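Lipase aflb (Neosartorya fumigata, PDB 6IDY) is a fungal lipase of the alpha/beta-hydrolase fold that probably hydrolyses ester bonds of lipids and carries a bound calcium ion. Local coordinates at residues I164-T169 / E210-A215; R86-V91 / L414-L419. All coordinates share one frame; numbering follows the deposited sequence.

Contact 1 of 2, residues I164-T169 / E210-A215; sequences ILVPGT and EYVAYA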
# COMPACT_ATOMS: atom_id res chain seq x y z
N ILE A 164 -5.43 7.83 8.26
CA ILE A 164 -4.85 6.52 8.54
C ILE A 164 -4.18 6.01 7.27
O ILE A 164 -4.84 5.82 6.26
CB ILE A 164 -5.90 5.50 9.08
CG1 ILE A 164 -6.61 6.07 10.34
CG2 ILE A 164 -5.24 4.14 9.37
CD1 ILE A 164 -7.93 5.46 10.64
N LEU A 165 -2.86 5.80 7.36
CA LEU A 165 -2.06 5.29 6.25
C LEU A 165 -1.99 3.77 6.36
O LEU A 165 -1.42 3.24 7.31
CB LEU A 165 -0.66 5.92 6.23
CG LEU A 165 -0.59 7.46 6.22
CD1 LEU A 165 0.85 7.92 6.30
CD2 LEU A 165 -1.29 8.06 5.00
N VAL A 166 -2.63 3.08 5.41
CA VAL A 166 -2.73 1.61 5.38
C VAL A 166 -1.68 1.05 4.41
O VAL A 166 -1.64 1.47 3.25
CB VAL A 166 -4.18 1.12 5.08
CG1 VAL A 166 -4.28 -0.40 5.14
CG2 VAL A 166 -5.19 1.75 6.04
N PRO A 167 -0.82 0.12 4.86
CA PRO A 167 0.25 -0.38 3.99
C PRO A 167 -0.21 -1.40 2.96
O PRO A 167 -1.34 -1.88 3.02
CB PRO A 167 1.21 -1.04 4.98
CG PRO A 167 0.31 -1.55 6.05
CD PRO A 167 -0.73 -0.48 6.21
N GLY A 168 0.70 -1.74 2.05
CA GLY A 168 0.48 -2.75 1.02
C GLY A 168 1.13 -4.07 1.39
O GLY A 168 1.64 -4.23 2.50
N THR A 169 1.12 -5.00 0.44
CA THR A 169 1.67 -6.34 0.60
C THR A 169 3.17 -6.35 0.89
O THR A 169 3.94 -5.63 0.23
CB THR A 169 1.35 -7.18 -0.64
OG1 THR A 169 -0.07 -7.22 -0.82
CG2 THR A 169 1.90 -8.59 -0.56
N GLU A 210 -8.99 -6.47 10.07
CA GLU A 210 -9.38 -6.20 11.46
C GLU A 210 -8.59 -5.04 12.03
O GLU A 210 -9.14 -4.22 12.78
CB GLU A 210 -9.17 -7.44 12.33
CG GLU A 210 -10.15 -8.56 12.03
CD GLU A 210 -10.20 -9.64 13.09
OE1 GLU A 210 -9.93 -9.34 14.27
OE2 GLU A 210 -10.53 -10.79 12.73
N TYR A 211 -7.30 -4.95 11.65
CA TYR A 211 -6.41 -3.87 12.08
C TYR A 211 -6.87 -2.54 11.51
O TYR A 211 -6.78 -1.54 12.22
CB TYR A 211 -4.95 -4.18 11.70
CG TYR A 211 -4.39 -5.35 12.48
CD1 TYR A 211 -3.76 -5.15 13.71
CD2 TYR A 211 -4.51 -6.65 12.01
CE1 TYR A 211 -3.26 -6.22 14.44
CE2 TYR A 211 -4.02 -7.73 12.74
CZ TYR A 211 -3.39 -7.51 13.95
OH TYR A 211 -2.87 -8.56 14.65
N VAL A 212 -7.40 -2.53 10.27
CA VAL A 212 -7.94 -1.33 9.62
C VAL A 212 -9.25 -0.92 10.31
O VAL A 212 -9.39 0.25 10.66
CB VAL A 212 -8.11 -1.48 8.08
CG1 VAL A 212 -8.71 -0.21 7.47
CG2 VAL A 212 -6.79 -1.82 7.41
N ALA A 213 -10.18 -1.88 10.50
CA ALA A 213 -11.48 -1.63 11.16
C ALA A 213 -11.26 -1.08 12.56
O ALA A 213 -11.87 -0.06 12.90
CB ALA A 213 -12.29 -2.92 11.23
N TYR A 214 -10.34 -1.69 13.34
CA TYR A 214 -10.06 -1.17 14.68
C TYR A 214 -9.40 0.20 14.62
O TYR A 214 -9.82 1.07 15.38
CB TYR A 214 -9.26 -2.16 15.55
CG TYR A 214 -9.13 -1.68 16.98
CD1 TYR A 214 -10.14 -1.91 17.90
CD2 TYR A 214 -8.00 -0.98 17.40
CE1 TYR A 214 -10.04 -1.46 19.22
CE2 TYR A 214 -7.89 -0.51 18.71
CZ TYR A 214 -8.91 -0.76 19.61
OH TYR A 214 -8.80 -0.29 20.90
N ALA A 215 -8.40 0.40 13.73
CA ALA A 215 -7.71 1.69 13.58
C ALA A 215 -8.69 2.80 13.26
O ALA A 215 -8.61 3.87 13.85
CB ALA A 215 -6.62 1.60 12.51

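Contact 2 of 2, residues R86-V91 / L414-L419; sequences REILTV and LLLIAL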
# COMPACT_ATOMS: atom_id res chain seq x y z
N ARG A 86 14.90 -7.20 -9.07
CA ARG A 86 16.27 -7.51 -9.50
C ARG A 86 16.90 -6.33 -10.26
O ARG A 86 18.04 -5.98 -9.97
CB ARG A 86 16.27 -8.79 -10.37
CG ARG A 86 17.67 -9.26 -10.79
CD ARG A 86 17.67 -9.86 -12.18
NE ARG A 86 17.59 -11.33 -12.14
CZ ARG A 86 16.47 -12.03 -12.31
NH1 ARG A 86 15.32 -11.41 -12.53
NH2 ARG A 86 16.50 -13.35 -12.26
N GLU A 87 16.17 -5.75 -11.22
CA GLU A 87 16.66 -4.66 -12.08
C GLU A 87 16.86 -3.33 -11.36
O GLU A 87 17.71 -2.55 -11.79
CB GLU A 87 15.77 -4.49 -13.32
CG GLU A 87 15.84 -5.64 -14.31
CD GLU A 87 17.23 -6.03 -14.78
OE1 GLU A 87 17.99 -5.13 -15.20
OE2 GLU A 87 17.55 -7.24 -14.74
N ILE A 88 16.10 -3.09 -10.26
CA ILE A 88 16.19 -1.91 -9.38
C ILE A 88 17.65 -1.71 -8.92
O ILE A 88 18.17 -0.59 -8.96
CB ILE A 88 15.17 -2.10 -8.21
CG1 ILE A 88 13.73 -1.65 -8.61
CG2 ILE A 88 15.60 -1.47 -6.88
CD1 ILE A 88 13.48 -0.18 -8.84
N LEU A 89 18.33 -2.81 -8.55
CA LEU A 89 19.73 -2.74 -8.14
C LEU A 89 20.69 -2.80 -9.32
O LEU A 89 21.72 -2.12 -9.28
CB LEU A 89 20.08 -3.80 -7.09
CG LEU A 89 19.59 -3.54 -5.65
CD1 LEU A 89 20.10 -4.59 -4.72
CD2 LEU A 89 20.03 -2.16 -5.13
N THR A 90 20.36 -3.57 -10.38
CA THR A 90 21.19 -3.72 -11.59
C THR A 90 21.44 -2.36 -12.26
O THR A 90 22.57 -2.07 -12.67
CB THR A 90 20.56 -4.75 -12.56
OG1 THR A 90 20.30 -5.96 -11.84
CG2 THR A 90 21.46 -5.06 -13.76
N VAL A 91 20.40 -1.50 -12.33
CA VAL A 91 20.49 -0.16 -12.91
C VAL A 91 21.07 0.87 -11.92
O VAL A 91 21.28 2.02 -12.29
CB VAL A 91 19.14 0.33 -13.53
CG1 VAL A 91 18.63 -0.64 -14.60
CG2 VAL A 91 18.08 0.59 -12.46
N LEU A 414 11.47 -0.03 -1.67
CA LEU A 414 10.51 -0.82 -0.88
C LEU A 414 10.35 -2.25 -1.39
O LEU A 414 10.02 -3.15 -0.61
CB LEU A 414 9.12 -0.16 -0.87
CG LEU A 414 9.00 1.22 -0.23
CD1 LEU A 414 7.59 1.78 -0.46
CD2 LEU A 414 9.38 1.19 1.25
N LEU A 415 10.57 -2.46 -2.70
CA LEU A 415 10.49 -3.77 -3.35
C LEU A 415 11.49 -4.74 -2.76
O LEU A 415 11.23 -5.94 -2.72
CB LEU A 415 10.71 -3.64 -4.86
CG LEU A 415 9.62 -2.90 -5.64
CD1 LEU A 415 10.05 -2.67 -7.05
CD2 LEU A 415 8.29 -3.65 -5.61
N LEU A 416 12.63 -4.21 -2.27
CA LEU A 416 13.69 -5.00 -1.64
C LEU A 416 13.22 -5.54 -0.29
O LEU A 416 13.49 -6.69 0.04
CB LEU A 416 14.98 -4.18 -1.49
CG LEU A 416 15.52 -3.52 -2.77
CD1 LEU A 416 16.63 -2.53 -2.43
CD2 LEU A 416 16.03 -4.56 -3.78
N ILE A 417 12.46 -4.74 0.46
CA ILE A 417 11.87 -5.15 1.73
C ILE A 417 10.75 -6.17 1.45
O ILE A 417 10.71 -7.23 2.09
CB ILE A 417 11.37 -3.94 2.56
CG1 ILE A 417 12.56 -3.09 3.04
CG2 ILE A 417 10.50 -4.40 3.74
CD1 ILE A 417 12.17 -1.72 3.58
N ALA A 418 9.89 -5.86 0.46
CA ALA A 418 8.79 -6.74 0.06
C ALA A 418 9.30 -8.15 -0.29
O ALA A 418 8.72 -9.13 0.17
CB ALA A 418 8.00 -6.14 -1.10
N LEU A 419 10.45 -8.24 -1.01
CA LEU A 419 11.04 -9.53 -1.37
C LEU A 419 11.54 -10.28 -0.13
O LEU A 419 11.23 -11.46 0.01
CB LEU A 419 12.18 -9.39 -2.41
CG LEU A 419 12.77 -10.73 -2.89
CD1 LEU A 419 11.73 -11.57 -3.63
CD2 LEU A 419 14.00 -10.52 -3.72

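Contact 1 of 2, residues I164-T169 / E210-A215
In Val166 a chi1 of -176° sets CG1 opposite the backbone N, and in Val212 a chi1 of 178° leaves CG2 beside the N; these two methyls face each other, Val166 CG1 lying 3.7 Å from Val212 CG2. The same Val212 methyl also touches the other branch of its partner, Val166 CG2 at 4.1 Å, and thus sits across the fork of the valine, the two side chains crossing at about a right angle. Two residues earlier, and so on the same side of strand 161-166, Ile164 is extended through chi2 (158°), which carries Ile164 CD1 to 3.6 Å from Ala215 O. Its shorter branch meets the alanine methyl more loosely, Ile164 CG2 to Ala215 CB being 4.3 Å. Val212 and Ala215, three residues apart, present one face of helix 205-223, while Ile164 and Val166 present one face of the strand. The helix joins strand 190-195 to strand 227-232 and, because strand 161-166 lies between them, passes over it: a beta-alpha-beta crossover of the alpha/beta-hydrolase sheet. Elsewhere on the helix, Glu210 is hydrogen-bonded to Ser137 and Val138, and Tyr214 to Glu140. No hydrogen bond spans the two segments, and all four touching residues are buried, which implies that apolar contact, rather than hydrogen bonding, probably holds these two segments together.

Contact 2 of 2, residues R86-V91 / L414-L419
Ile88 and Leu89 on one helix meet Leu415 and Leu416 on another in an apolar helix-helix pairing that lies outside the central sheet of the alpha/beta-hydrolase fold. The short segments 86-90 and 414-419 run closer to antiparallel than to parallel, at a signed crossing angle of -136°, and their axes approach to 10.2 Å. At this distance the backbones do not touch, and leucine and isoleucine branches fill the interface.

Every contact across the pair is hydrophobic. Ile88 divides its two branches between neighbouring leucines: CG1 of Ile88 is 4.1 Å from CD1 of Leu415, with the side chains crossing at about a right angle, while CG2 of Ile88 is a looser 4.4 Å from CD2 of Leu416. That CD2 methyl of Leu416 also rests against the branch point of Leu89, 4.1 Å from its CG, and almost as near to its CD1. A single methyl is thus set between two consecutive residues of the other helix. Around these side chains, Leu415 also packs on Phe81, Met84 and Thr85 of helix 81-90, and Leu89 reaches Ile40 and Glu43 of helix 31-47, which makes the site a meeting place of three helices.

No hydrogen bond crosses between the two segments, and Val91 O is bonded to Lys69 NZ outside them. In helix 81-90, where the bond from Thr90 N to Arg86 O is weak, the threonine side chain turns back to the same carbonyl: Thr90 OG1 donates to Arg86 O over 2.9 Å, approaching from 45° out of the carbonyl plane.

Contact 1 lies nearer the centre of the molecule (about 10 Å between centres, against about 16 Å for contact 2), and the contact centres are about 24 Å apart. Their nearest atoms nevertheless come within about 4 Å without touching: Thr169 O is 4.3 Å from Ala418 CB. Thr169 follows strand 161-166 in a Pro-Gly-Thr turn, its OG1 hydrogen-bonded to Gln288 and to Gln234 of the Ser-Gln-Gly-Gly turn after strand 227-232; by analogy with Candida antarctica lipase B, Thr169 and Gln234 probably belong to the oxyanion-hole region, which ties contact 1 to the active site. The calcium ion is bound by Asp255, Ala377, His380 and Gly382, none of which belongs to either contact.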